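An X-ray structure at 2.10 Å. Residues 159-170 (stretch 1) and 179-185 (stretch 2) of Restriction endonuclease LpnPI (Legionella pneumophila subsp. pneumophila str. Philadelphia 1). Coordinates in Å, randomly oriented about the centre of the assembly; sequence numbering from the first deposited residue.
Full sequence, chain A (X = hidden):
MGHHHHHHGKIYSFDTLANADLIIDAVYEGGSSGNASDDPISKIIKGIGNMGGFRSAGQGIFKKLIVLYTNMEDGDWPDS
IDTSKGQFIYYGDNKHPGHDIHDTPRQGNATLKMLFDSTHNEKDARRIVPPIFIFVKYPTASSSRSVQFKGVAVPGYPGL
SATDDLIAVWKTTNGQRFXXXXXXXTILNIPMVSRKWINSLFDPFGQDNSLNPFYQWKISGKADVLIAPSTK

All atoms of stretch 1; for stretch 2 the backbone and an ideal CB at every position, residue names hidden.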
# COMPACT_ATOMS: atom_id res chain seq x y z
N GLY A 159 -8.07 -0.09 18.20
CA GLY A 159 -8.24 -1.23 19.10
C GLY A 159 -7.12 -2.26 19.06
O GLY A 159 -7.09 -3.17 19.88
N LEU A 160 -6.19 -2.13 18.11
CA LEU A 160 -5.04 -3.03 18.06
C LEU A 160 -3.81 -2.40 18.70
O LEU A 160 -3.43 -1.27 18.38
CB LEU A 160 -4.69 -3.43 16.62
CG LEU A 160 -5.58 -4.40 15.86
CD1 LEU A 160 -4.85 -4.82 14.60
CD2 LEU A 160 -5.94 -5.62 16.70
N SER A 161 -3.17 -3.15 19.60
CA SER A 161 -1.96 -2.66 20.27
C SER A 161 -0.75 -2.64 19.34
O SER A 161 -0.79 -3.20 18.24
CB SER A 161 -1.64 -3.54 21.48
OG SER A 161 -1.32 -4.86 21.07
N ALA A 162 0.32 -1.99 19.79
CA ALA A 162 1.55 -1.94 19.02
C ALA A 162 2.21 -3.32 19.01
O ALA A 162 3.03 -3.62 18.15
CB ALA A 162 2.49 -0.89 19.59
N THR A 163 1.82 -4.17 19.95
CA THR A 163 2.31 -5.55 19.98
C THR A 163 1.66 -6.36 18.87
O THR A 163 2.28 -7.27 18.32
CB THR A 163 2.02 -6.22 21.35
OG1 THR A 163 2.85 -5.64 22.35
CG2 THR A 163 2.31 -7.71 21.30
N ASP A 164 0.42 -6.03 18.52
CA ASP A 164 -0.33 -6.85 17.57
C ASP A 164 -0.34 -6.36 16.11
O ASP A 164 -0.60 -7.16 15.21
CB ASP A 164 -1.78 -7.00 18.05
CG ASP A 164 -1.89 -7.76 19.36
OD1 ASP A 164 -0.97 -8.55 19.68
OD2 ASP A 164 -2.91 -7.59 20.06
N ASP A 165 -0.12 -5.08 15.85
CA ASP A 165 -0.31 -4.58 14.48
C ASP A 165 0.95 -4.71 13.61
O ASP A 165 0.90 -4.46 12.40
CB ASP A 165 -0.83 -3.13 14.50
CG ASP A 165 0.11 -2.16 15.16
OD1 ASP A 165 1.25 -2.55 15.50
OD2 ASP A 165 -0.28 -0.97 15.30
N LEU A 166 2.08 -5.04 14.23
CA LEU A 166 3.30 -5.38 13.50
C LEU A 166 4.01 -6.50 14.24
O LEU A 166 4.65 -6.27 15.26
CB LEU A 166 4.24 -4.17 13.34
CG LEU A 166 5.49 -4.47 12.50
CD1 LEU A 166 5.09 -4.83 11.07
CD2 LEU A 166 6.46 -3.28 12.47
N ILE A 167 3.89 -7.71 13.72
CA ILE A 167 4.41 -8.91 14.38
C ILE A 167 5.48 -9.53 13.52
O ILE A 167 5.28 -9.71 12.32
CB ILE A 167 3.29 -9.94 14.63
CG1 ILE A 167 2.17 -9.33 15.46
CG2 ILE A 167 3.83 -11.18 15.33
CD1 ILE A 167 0.94 -10.19 15.52
N ALA A 168 6.63 -9.83 14.11
CA ALA A 168 7.63 -10.64 13.43
C ALA A 168 7.20 -12.11 13.51
O ALA A 168 7.23 -12.71 14.57
CB ALA A 168 9.01 -10.45 14.07
N VAL A 169 6.77 -12.68 12.40
CA VAL A 169 6.33 -14.07 12.43
C VAL A 169 7.43 -14.99 11.91
O VAL A 169 8.26 -14.59 11.08
CB VAL A 169 5.04 -14.30 11.62
CG1 VAL A 169 3.94 -13.37 12.10
CG2 VAL A 169 5.31 -14.06 10.13
N TRP A 170 7.42 -16.23 12.38
CA TRP A 170 8.39 -17.23 11.94
C TRP A 170 7.82 -18.08 10.83
O TRP A 170 6.64 -18.43 10.86
CB TRP A 170 8.80 -18.16 13.09
CG TRP A 170 9.75 -17.57 14.09
CD1 TRP A 170 9.44 -17.01 15.30
CD2 TRP A 170 11.17 -17.49 13.96
NE1 TRP A 170 10.59 -16.61 15.94
CE2 TRP A 170 11.67 -16.89 15.14
CE3 TRP A 170 12.08 -17.89 12.97
CZ2 TRP A 170 13.02 -16.66 15.35
CZ3 TRP A 170 13.44 -17.67 13.18
CH2 TRP A 170 13.90 -17.06 14.36
N UNK A 179 12.34 -14.96 9.88
CA UNK A 179 11.24 -14.09 10.31
C UNK A 179 10.84 -13.08 9.24
O UNK A 179 11.65 -12.65 8.42
CB UNK A 179 11.63 -13.35 11.59
N UNK A 180 9.57 -12.70 9.28
CA UNK A 180 9.03 -11.71 8.36
C UNK A 180 7.94 -10.93 9.10
O UNK A 180 7.35 -11.43 10.06
CB UNK A 180 8.48 -12.37 7.09
N UNK A 181 7.66 -9.71 8.65
CA UNK A 181 6.63 -8.93 9.32
C UNK A 181 5.23 -9.26 8.81
O UNK A 181 5.00 -9.46 7.61
CB UNK A 181 6.91 -7.44 9.14
N UNK A 182 4.30 -9.31 9.75
CA UNK A 182 2.88 -9.25 9.44
C UNK A 182 2.40 -7.88 9.93
O UNK A 182 2.45 -7.60 11.13
CB UNK A 182 2.10 -10.40 10.09
N UNK A 183 1.99 -7.03 9.00
CA UNK A 183 1.66 -5.64 9.32
C UNK A 183 0.19 -5.37 9.08
O UNK A 183 -0.34 -5.76 8.05
CB UNK A 183 2.51 -4.68 8.49
N UNK A 184 -0.45 -4.65 10.00
CA UNK A 184 -1.88 -4.38 9.89
C UNK A 184 -2.12 -2.87 9.68
O UNK A 184 -1.60 -2.04 10.43
CB UNK A 184 -2.61 -4.87 11.14
N UNK A 185 -2.89 -2.53 8.65
CA UNK A 185 -3.15 -1.15 8.26
C UNK A 185 -4.63 -0.83 8.30
O UNK A 185 -5.46 -1.73 8.17
CB UNK A 185 -2.60 -0.88 6.86

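Stretch 2 runs antiparallel to strand 166-170 (142° between N-to-C directions); being extended, it sends successive CA-to-CB bonds to alternate faces of the sheet.

Position 179 pairs with Trp 170, and its ideal CB lies 4.8 Å from Trp 170 CE3 and 4.6 Å from Ala 168 CB, on the face those two residues share. A long side chain, aliphatic or polar, could cover the indole. The residue is Gln 179: its CG sits 3.4 Å from the centroid of the Trp 170 six-membered ring, 9° off the normal, a CH-pi contact. Gln 179 NE2 approaches Trp 170 NE1 to 3.4 Å, but both are donors and no hydrogen bond forms.

At 180 the CB emerges on the other face, 4.6 Å from Val 169 O. Stretch 1 imposes little here, and many residues would suit. Asn 180 is deposited; its side-chain end leads away and bonds elsewhere in the structure, while Asn 180 N and O pair with Val 169 O (2.9 Å) and Val 169 N (2.7 Å), respectively.

Position 181 returns to the face of Leu 166 and Ala 168. The ideal CB is 3.7 Å from Leu 166 CD1, and small Ala 168 leaves room beside it, favouring an aliphatic or aromatic group. Tyr 181 fills it: Leu 166 CG lies over one ring face, 4.1 Å from the centroid and 28° off the normal, and Ala 168 CB is 4.2 Å from Tyr 181 CE1.

At 182 the ideal CB is 4.0 Å from Val 169 CG1, on the face of Ile 167. Aliphatic groups would fit, as would a long cationic chain reaching toward the carbonyl Asp 164 O. The residue is Arg 182; its NH1 stays 4.4 Å from Asp 164 O, and two waters bridge the gap, each donating to that oxygen and weakly bonded to NH1. Arg 182 N donates to Ile 167 O at 2.8 Å.

The CB at 183 is 3.6 Å from Leu 166 CD1, so an apolar group suits; stretch 1 alone does not fix its size. In Ala 183 the methyl makes that contact.

At 184 CA-to-CB points toward stretch 1, with the ideal CB 4.1 Å from Leu 160 CD1; a branched or long aliphatic is expected. Ile 184 (m, t) brings its CD1 to 3.5 Å from Leu 160 CD1, while Ile 184 N donates to Asp 165 O at 2.8 Å.

Position 185 points away, with nothing of stretch 1 within 5.5 Å of its CB, so the choice is undetermined; it is Phe 185.

Stretch 2 (179-185) QNYRAIF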
# COMPACT_ATOMS: atom_id res chain seq x y z
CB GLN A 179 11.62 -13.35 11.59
CG GLN A 179 11.74 -14.22 12.83
CD GLN A 179 12.04 -13.39 14.07
OE1 GLN A 179 13.07 -12.71 14.14
NE2 GLN A 179 11.12 -13.42 15.04
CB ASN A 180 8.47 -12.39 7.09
CG ASN A 180 8.23 -11.39 5.93
OD1 ASN A 180 8.83 -10.30 5.88
ND2 ASN A 180 7.33 -11.76 5.02
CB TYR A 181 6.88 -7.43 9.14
CG TYR A 181 7.87 -6.85 10.13
CD1 TYR A 181 7.78 -7.12 11.50
CD2 TYR A 181 8.92 -6.05 9.69
CE1 TYR A 181 8.69 -6.59 12.39
CE2 TYR A 181 9.84 -5.52 10.57
CZ TYR A 181 9.72 -5.79 11.92
OH TYR A 181 10.63 -5.25 12.78
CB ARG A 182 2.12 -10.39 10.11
CG ARG A 182 0.61 -10.35 9.96
CD ARG A 182 0.05 -11.49 10.78
NE ARG A 182 -1.38 -11.68 10.64
CZ ARG A 182 -2.28 -11.19 11.49
NH1 ARG A 182 -1.89 -10.46 12.52
NH2 ARG A 182 -3.57 -11.43 11.29
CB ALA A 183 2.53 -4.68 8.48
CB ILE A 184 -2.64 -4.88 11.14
CG1 ILE A 184 -2.37 -6.38 11.34
CG2 ILE A 184 -4.16 -4.57 11.04
CD1 ILE A 184 -3.27 -7.06 12.37
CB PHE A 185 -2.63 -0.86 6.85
CG PHE A 185 -1.14 -1.01 6.70
CD1 PHE A 185 -0.57 -2.25 6.42
CD2 PHE A 185 -0.30 0.08 6.84
CE1 PHE A 185 0.81 -2.38 6.27
CE2 PHE A 185 1.08 -0.05 6.69
CZ PHE A 185 1.63 -1.27 6.41
O HOH W 1 0.31 -8.31 12.87
O HOH W 2 -2.14 -9.30 15.00
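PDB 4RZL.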